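Local coordinates for tyrosine aminotransferase (Leishmania infantum, PDB 4IX8), which probably catalyses the pyridoxal phosphate-dependent transfer of the amino group from L-tyrosine to 2-oxoglutarate, at residues 393-403 with 431-442. Sequence-based numbering, arbitrary orientation.
Sequences FYEKLLDEENV and AVDRIIEFCERH
Helices 390-401 and 425-442 pack against each other in the small domain of this class I aminotransferase, meeting through Phe438 and Glu401, each a knob in a hole of the other helix. The local axes approach to 10.7 Å at 112°. Phe438, whose chi1 of 169° sets the ring across to helix 390-401, enters among Phe393, Leu397, Glu400 and Glu401. Its edge points at the face of Phe393 in a T-shaped pair, centroids 5.1 Å apart. Leu397 CA lies over one Phe438 face in a CH-pi contact; on the opposite face His442 CD2, from the same helix as Phe438, lies above the rim. Cys439 SG sits at the edge of the Phe393 ring, while Leu397 CD2 reaches Ile435 CG1.

Beside this apolar centre, Glu400, extended beyond CG, presents its carboxylate to both Arg441 and His442. OE1 accepts three bonds: Arg441 grips it side-on through NE and NH2 (3.0 Å from NH2), and His442 NE2 meets it on the syn side, with a second, weak bond to Glu400 OE2 (2.9 Å); carboxylate and imidazole are nearly coplanar. Asp386 holds His442 ND1, fixing the ring from its other nitrogen. The bend of Glu401 at chi2 (-76°) lays OE1 against the Arg434 methylenes and brings OE2 to Arg441 NH2 (2.8 Å). Arg441 NH1 also pairs with Glu437 OE2, which lies 2.8 Å from Glu401 OE2. At the helix end, Arg434 NH1 donates in its guanidinium plane to Glu401 O (2.6 Å) and also bonds Ser68 O.

Three carboxylates thus converge on one guanidinium; Arg441 would offset part of their mutual repulsion, and the close Glu401-Glu437 oxygens suggest that one of these acids holds a proton.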
ATOM      1  N   PHE A 393      -9.115  16.419 -28.555  1.00 50.32           N
ATOM      2  CA  PHE A 393      -9.847  17.486 -27.887  1.00 54.02           C
ATOM      3  C   PHE A 393      -9.133  17.931 -26.603  1.00 51.49           C
ATOM      4  O   PHE A 393      -9.043  19.134 -26.309  1.00 55.31           O
ATOM      5  CB  PHE A 393     -11.249  17.001 -27.553  1.00 60.09           C
ATOM      6  CG  PHE A 393     -12.174  18.075 -27.108  1.00 56.20           C
ATOM      7  CD1 PHE A 393     -12.040  18.651 -25.850  1.00 60.84           C
ATOM      8  CD2 PHE A 393     -13.196  18.489 -27.927  1.00 53.85           C
ATOM      9  CE1 PHE A 393     -12.901  19.640 -25.438  1.00 61.01           C
ATOM     10  CE2 PHE A 393     -14.059  19.475 -27.534  1.00 56.34           C
ATOM     11  CZ  PHE A 393     -13.923  20.054 -26.287  1.00 64.07           C
ATOM     12  N   TYR A 394      -8.619  16.943 -25.874  1.00 47.82           N
ATOM     13  CA  TYR A 394      -7.932  17.154 -24.603  1.00 48.68           C
ATOM     14  C   TYR A 394      -6.658  17.966 -24.858  1.00 50.07           C
ATOM     15  O   TYR A 394      -6.406  18.967 -24.169  1.00 49.21           O
ATOM     16  CB  TYR A 394      -7.642  15.784 -23.903  1.00 50.39           C
ATOM     17  CG  TYR A 394      -6.354  15.761 -23.084  1.00 54.49           C
ATOM     18  CD1 TYR A 394      -6.316  16.251 -21.784  1.00 54.36           C
ATOM     19  CD2 TYR A 394      -5.176  15.231 -23.615  1.00 56.38           C
ATOM     20  CE1 TYR A 394      -5.124  16.255 -21.053  1.00 55.66           C
ATOM     21  CE2 TYR A 394      -3.983  15.223 -22.884  1.00 53.88           C
ATOM     22  CZ  TYR A 394      -3.965  15.730 -21.607  1.00 54.04           C
ATOM     23  OH  TYR A 394      -2.792  15.743 -20.885  1.00 61.27           O
ATOM     24  N   GLU A 395      -5.920  17.583 -25.903  1.00 57.25           N
ATOM     25  CA  GLU A 395      -4.634  18.201 -26.222  1.00 51.16           C
ATOM     26  C   GLU A 395      -4.808  19.623 -26.636  1.00 59.15           C
ATOM     27  O   GLU A 395      -4.144  20.508 -26.098  1.00 67.43           O
ATOM     28  CB  GLU A 395      -3.920  17.438 -27.343  1.00 63.18           C
ATOM     29  CG  GLU A 395      -3.168  16.189 -26.867  1.00 62.38           C
ATOM     30  CD  GLU A 395      -2.918  15.170 -27.967  1.00 64.63           C
ATOM     31  OE1 GLU A 395      -3.495  15.302 -29.058  1.00 67.51           O
ATOM     32  OE2 GLU A 395      -2.154  14.216 -27.733  1.00 70.73           O
ATOM     33  N   LYS A 396      -5.751  19.846 -27.545  1.00 58.21           N
ATOM     34  CA  LYS A 396      -5.941  21.164 -28.126  1.00 65.84           C
ATOM     35  C   LYS A 396      -6.539  22.136 -27.113  1.00 59.49           C
ATOM     36  O   LYS A 396      -6.180  23.316 -27.085  1.00 60.61           O
ATOM     37  CB  LYS A 396      -6.849  21.074 -29.353  1.00 68.68           C
ATOM     38  CG  LYS A 396      -6.359  20.148 -30.452  1.00 64.48           C
ATOM     39  CD  LYS A 396      -5.657  20.924 -31.555  1.00 69.09           C
ATOM     40  CE  LYS A 396      -5.465  20.085 -32.809  1.00 67.21           C
ATOM     41  NZ  LYS A 396      -6.600  20.284 -33.768  1.00 74.39           N
ATOM     42  N   LEU A 397      -7.433  21.622 -26.268  1.00 56.82           N
ATOM     43  CA  LEU A 397      -8.044  22.447 -25.235  1.00 65.52           C
ATOM     44  C   LEU A 397      -6.963  22.965 -24.291  1.00 63.54           C
ATOM     45  O   LEU A 397      -6.924  24.156 -23.962  1.00 63.33           O
ATOM     46  CB  LEU A 397      -9.096  21.659 -24.442  1.00 56.29           C
ATOM     47  CG  LEU A 397      -9.580  22.399 -23.184  1.00 55.68           C
ATOM     48  CD1 LEU A 397     -10.239  23.731 -23.565  1.00 54.69           C
ATOM     49  CD2 LEU A 397     -10.521  21.542 -22.367  1.00 53.57           C
ATOM     50  N   LEU A 398      -6.063  22.057 -23.917  1.00 64.09           N
ATOM     51  CA  LEU A 398      -4.983  22.351 -22.992  1.00 62.90           C
ATOM     52  C   LEU A 398      -3.998  23.326 -23.619  1.00 63.71           C
ATOM     53  O   LEU A 398      -3.616  24.339 -23.013  1.00 61.35           O
ATOM     54  CB  LEU A 398      -4.275  21.051 -22.605  1.00 58.25           C
ATOM     55  CG  LEU A 398      -2.998  21.164 -21.772  1.00 55.01           C
ATOM     56  CD1 LEU A 398      -3.309  21.596 -20.345  1.00 54.97           C
ATOM     57  CD2 LEU A 398      -2.287  19.829 -21.790  1.00 49.75           C
ATOM     58  N   ASP A 399      -3.680  23.080 -24.881  1.00 63.65           N
ATOM     59  CA  ASP A 399      -2.706  23.898 -25.565  1.00 66.49           C
ATOM     60  C   ASP A 399      -3.234  25.292 -25.801  1.00 69.62           C
ATOM     61  O   ASP A 399      -2.474  26.245 -25.719  1.00 86.09           O
ATOM     62  CB  ASP A 399      -2.315  23.250 -26.894  1.00 65.63           C
ATOM     63  CG  ASP A 399      -1.254  24.028 -27.616  1.00 74.76           C
ATOM     64  OD1 ASP A 399      -0.192  24.283 -27.014  1.00 86.04           O
ATOM     65  OD2 ASP A 399      -1.486  24.403 -28.778  1.00 71.56           O
ATOM     66  N   GLU A 400      -4.530  25.428 -26.058  1.00 69.14           N
ATOM     67  CA  GLU A 400      -5.100  26.728 -26.432  1.00 72.99           C
ATOM     68  C   GLU A 400      -5.683  27.525 -25.263  1.00 64.10           C
ATOM     69  O   GLU A 400      -5.635  28.725 -25.275  1.00 66.27           O
ATOM     70  CB  GLU A 400      -6.179  26.520 -27.477  1.00 73.79           C
ATOM     71  CG  GLU A 400      -5.659  25.931 -28.760  1.00 75.90           C
ATOM     72  CD  GLU A 400      -6.764  25.735 -29.778  1.00 78.40           C
ATOM     73  OE1 GLU A 400      -7.771  26.481 -29.712  1.00 76.80           O
ATOM     74  OE2 GLU A 400      -6.627  24.838 -30.638  1.00 78.16           O
ATOM     75  N   GLU A 401      -6.215  26.840 -24.252  1.00 69.10           N
ATOM     76  CA  GLU A 401      -6.931  27.499 -23.158  1.00 65.41           C
ATOM     77  C   GLU A 401      -6.373  27.142 -21.773  1.00 65.14           C
ATOM     78  O   GLU A 401      -6.854  27.647 -20.764  1.00 73.09           O
ATOM     79  CB  GLU A 401      -8.412  27.134 -23.225  1.00 68.73           C
ATOM     80  CG  GLU A 401      -9.091  27.501 -24.538  1.00 69.64           C
ATOM     81  CD  GLU A 401      -9.366  28.965 -24.636  1.00 68.52           C
ATOM     82  OE1 GLU A 401      -9.548  29.595 -23.575  1.00 66.12           O
ATOM     83  OE2 GLU A 401      -9.398  29.489 -25.771  1.00 82.41           O
ATOM     84  N   ASN A 402      -5.358  26.287 -21.734  1.00 58.20           N
ATOM     85  CA  ASN A 402      -4.693  25.896 -20.492  1.00 56.63           C
ATOM     86  C   ASN A 402      -5.713  25.379 -19.489  1.00 58.76           C
ATOM     87  O   ASN A 402      -5.615  25.627 -18.283  1.00 60.21           O
ATOM     88  CB  ASN A 402      -3.901  27.078 -19.897  1.00 58.40           C
ATOM     89  CG  ASN A 402      -2.770  26.638 -18.945  1.00 62.70           C
ATOM     90  OD1 ASN A 402      -2.540  25.446 -18.710  1.00 55.85           O
ATOM     91  ND2 ASN A 402      -2.062  27.625 -18.388  1.00 68.15           N
ATOM     92  N   VAL A 403      -6.668  24.607 -20.002  1.00 55.12           N
ATOM     93  CA  VAL A 403      -7.614  23.884 -19.172  1.00 51.29           C
ATOM     94  C   VAL A 403      -7.366  22.417 -19.412  1.00 49.78           C
ATOM     95  O   VAL A 403      -7.384  21.952 -20.551  1.00 53.90           O
ATOM     96  CB  VAL A 403      -9.082  24.193 -19.503  1.00 51.73           C
ATOM     97  CG1 VAL A 403      -9.990  23.353 -18.637  1.00 54.20           C
ATOM     98  CG2 VAL A 403      -9.374  25.660 -19.323  1.00 53.85           C
ATOM     99  N   ALA A 431     -13.493  28.047 -16.288  1.00 56.01           N
ATOM    100  CA  ALA A 431     -12.988  27.008 -17.175  1.00 57.65           C
ATOM    101  C   ALA A 431     -14.043  26.653 -18.235  1.00 57.16           C
ATOM    102  O   ALA A 431     -13.723  26.400 -19.403  1.00 56.00           O
ATOM    103  CB  ALA A 431     -12.591  25.791 -16.385  1.00 51.64           C
ATOM    104  N   VAL A 432     -15.298  26.612 -17.807  1.00 55.89           N
ATOM    105  CA  VAL A 432     -16.421  26.386 -18.710  1.00 56.10           C
ATOM    106  C   VAL A 432     -16.515  27.466 -19.774  1.00 59.63           C
ATOM    107  O   VAL A 432     -16.871  27.165 -20.915  1.00 62.73           O
ATOM    108  CB  VAL A 432     -17.744  26.300 -17.928  1.00 54.30           C
ATOM    109  CG1 VAL A 432     -18.952  26.474 -18.841  1.00 55.95           C
ATOM    110  CG2 VAL A 432     -17.813  24.966 -17.179  1.00 51.71           C
ATOM    111  N   ASP A 433     -16.229  28.721 -19.407  1.00 60.13           N
ATOM    112  CA  ASP A 433     -16.261  29.805 -20.393  1.00 61.85           C
ATOM    113  C   ASP A 433     -15.244  29.511 -21.494  1.00 71.55           C
ATOM    114  O   ASP A 433     -15.539  29.672 -22.675  1.00 68.43           O
ATOM    115  CB  ASP A 433     -15.944  31.188 -19.764  1.00 63.72           C
ATOM    116  CG  ASP A 433     -17.032  31.695 -18.806  1.00 72.96           C
ATOM    117  OD1 ASP A 433     -18.170  31.216 -18.887  1.00 77.18           O
ATOM    118  OD2 ASP A 433     -16.749  32.579 -17.962  1.00 71.06           O
ATOM    119  N   ARG A 434     -14.053  29.048 -21.110  1.00 73.92           N
ATOM    120  CA  ARG A 434     -12.993  28.799 -22.089  1.00 73.62           C
ATOM    121  C   ARG A 434     -13.304  27.609 -22.984  1.00 69.56           C
ATOM    122  O   ARG A 434     -12.926  27.578 -24.161  1.00 66.17           O
ATOM    123  CB  ARG A 434     -11.669  28.572 -21.383  1.00 67.38           C
ATOM    124  CG  ARG A 434     -11.155  29.805 -20.638  1.00 68.74           C
ATOM    125  CD  ARG A 434      -9.724  29.532 -20.189  1.00 79.94           C
ATOM    126  NE  ARG A 434      -9.304  30.331 -19.046  1.00 84.95           N
ATOM    127  CZ  ARG A 434      -8.168  30.139 -18.378  1.00 77.48           C
ATOM    128  NH1 ARG A 434      -7.338  29.167 -18.737  1.00 72.03           N
ATOM    129  NH2 ARG A 434      -7.867  30.929 -17.349  1.00 69.14           N
ATOM    130  N   ILE A 435     -14.061  26.672 -22.429  1.00 58.13           N
ATOM    131  CA  ILE A 435     -14.467  25.495 -23.146  1.00 56.96           C
ATOM    132  C   ILE A 435     -15.513  25.875 -24.189  1.00 66.41           C
ATOM    133  O   ILE A 435     -15.464  25.416 -25.331  1.00 64.19           O
ATOM    134  CB  ILE A 435     -15.022  24.474 -22.189  1.00 54.44           C
ATOM    135  CG1 ILE A 435     -13.874  23.926 -21.344  1.00 52.68           C
ATOM    136  CG2 ILE A 435     -15.658  23.306 -22.949  1.00 59.47           C
ATOM    137  CD1 ILE A 435     -14.293  23.221 -20.125  1.00 50.57           C
ATOM    138  N   ILE A 436     -16.444  26.737 -23.801  1.00 59.96           N
ATOM    139  CA  ILE A 436     -17.437  27.237 -24.726  1.00 62.03           C
ATOM    140  C   ILE A 436     -16.786  27.978 -25.870  1.00 64.49           C
ATOM    141  O   ILE A 436     -17.041  27.714 -27.032  1.00 66.29           O
ATOM    142  CB  ILE A 436     -18.400  28.152 -24.005  1.00 63.04           C
ATOM    143  CG1 ILE A 436     -19.244  27.311 -23.047  1.00 60.87           C
ATOM    144  CG2 ILE A 436     -19.276  28.937 -24.989  1.00 65.77           C
ATOM    145  CD1 ILE A 436     -20.061  28.144 -22.100  1.00 71.20           C
ATOM    146  N   GLU A 437     -15.952  28.934 -25.525  1.00 74.80           N
ATOM    147  CA  GLU A 437     -15.218  29.679 -26.520  1.00 75.41           C
ATOM    148  C   GLU A 437     -14.417  28.720 -27.390  1.00 69.42           C
ATOM    149  O   GLU A 437     -14.342  28.874 -28.597  1.00 73.20           O
ATOM    150  CB  GLU A 437     -14.326  30.687 -25.820  1.00 82.00           C
ATOM    151  CG  GLU A 437     -13.332  31.389 -26.680  1.00 94.01           C
ATOM    152  CD  GLU A 437     -12.278  32.013 -25.810  1.00102.76           C
ATOM    153  OE1 GLU A 437     -12.679  32.763 -24.891  1.00105.21           O
ATOM    154  OE2 GLU A 437     -11.075  31.707 -26.000  1.00103.05           O
ATOM    155  N   PHE A 438     -13.839  27.706 -26.771  1.00 66.42           N
ATOM    156  CA  PHE A 438     -12.988  26.778 -27.494  1.00 68.25           C
ATOM    157  C   PHE A 438     -13.781  25.976 -28.532  1.00 70.54           C
ATOM    158  O   PHE A 438     -13.340  25.775 -29.669  1.00 68.26           O
ATOM    159  CB  PHE A 438     -12.322  25.838 -26.508  1.00 67.98           C
ATOM    160  CG  PHE A 438     -11.624  24.687 -27.147  1.00 60.25           C
ATOM    161  CD1 PHE A 438     -10.366  24.839 -27.675  1.00 81.42           C
ATOM    162  CD2 PHE A 438     -12.210  23.465 -27.201  1.00 58.33           C
ATOM    163  CE1 PHE A 438      -9.714  23.793 -28.246  1.00 60.50           C
ATOM    164  CE2 PHE A 438     -11.552  22.408 -27.773  1.00 57.46           C
ATOM    165  CZ  PHE A 438     -10.306  22.582 -28.302  1.00 63.43           C
ATOM    166  N   CYS A 439     -14.968  25.537 -28.140  1.00 62.95           N
ATOM    167  CA  CYS A 439     -15.808  24.761 -29.033  1.00 77.59           C
ATOM    168  C   CYS A 439     -16.263  25.583 -30.256  1.00 75.59           C
ATOM    169  O   CYS A 439     -16.174  25.109 -31.393  1.00 66.98           O
ATOM    170  CB  CYS A 439     -17.017  24.230 -28.272  1.00 61.30           C
ATOM    171  SG  CYS A 439     -16.636  22.865 -27.229  1.00 57.76           S
ATOM    172  N   GLU A 440     -16.742  26.804 -30.015  1.00 67.91           N
ATOM    173  CA  GLU A 440     -17.256  27.649 -31.102  1.00 84.88           C
ATOM    174  C   GLU A 440     -16.184  27.873 -32.149  1.00 72.90           C
ATOM    175  O   GLU A 440     -16.443  27.837 -33.352  1.00 78.28           O
ATOM    176  CB  GLU A 440     -17.748  29.000 -30.577  1.00 84.23           C
ATOM    177  CG  GLU A 440     -18.880  28.908 -29.563  1.00 84.02           C
ATOM    178  CD  GLU A 440     -20.253  28.681 -30.188  1.00 86.23           C
ATOM    179  OE1 GLU A 440     -20.339  28.390 -31.405  1.00 91.62           O
ATOM    180  OE2 GLU A 440     -21.251  28.797 -29.435  1.00 81.86           O
ATOM    181  N   ARG A 441     -14.971  28.071 -31.676  1.00 72.40           N
ATOM    182  CA  ARG A 441     -13.844  28.300 -32.541  1.00 74.14           C
ATOM    183  C   ARG A 441     -13.516  27.106 -33.447  1.00 80.07           C
ATOM    184  O   ARG A 441     -13.159  27.302 -34.608  1.00 78.87           O
ATOM    185  CB  ARG A 441     -12.642  28.662 -31.680  1.00 82.25           C
ATOM    186  CG  ARG A 441     -11.364  28.833 -32.445  1.00 86.79           C
ATOM    187  CD  ARG A 441     -10.303  29.500 -31.585  1.00 88.05           C
ATOM    188  NE  ARG A 441      -9.937  28.662 -30.437  1.00 79.79           N
ATOM    189  CZ  ARG A 441     -10.174  28.966 -29.159  1.00 74.68           C
ATOM    190  NH1 ARG A 441     -10.776  30.103 -28.812  1.00 76.56           N
ATOM    191  NH2 ARG A 441      -9.796  28.124 -28.215  1.00 70.24           N
ATOM    192  N   HIS A 442     -13.649  25.880 -32.934  1.00 74.47           N
ATOM    193  CA  HIS A 442     -13.298  24.689 -33.712  1.00 74.86           C
ATOM    194  C   HIS A 442     -14.471  24.057 -34.495  1.00 71.30           C
ATOM    195  O   HIS A 442     -14.271  23.137 -35.286  1.00 73.18           O
ATOM    196  CB  HIS A 442     -12.680  23.642 -32.789  1.00 68.60           C
ATOM    197  CG  HIS A 442     -11.285  23.970 -32.353  1.00 72.62           C
ATOM    198  ND1 HIS A 442     -10.169  23.538 -33.042  1.00 78.71           N
ATOM    199  CD2 HIS A 442     -10.816  24.663 -31.286  1.00 70.54           C
ATOM    200  CE1 HIS A 442      -9.081  23.957 -32.427  1.00 74.54           C
ATOM    201  NE2 HIS A 442      -9.444  24.648 -31.358  1.00 67.65           N
TER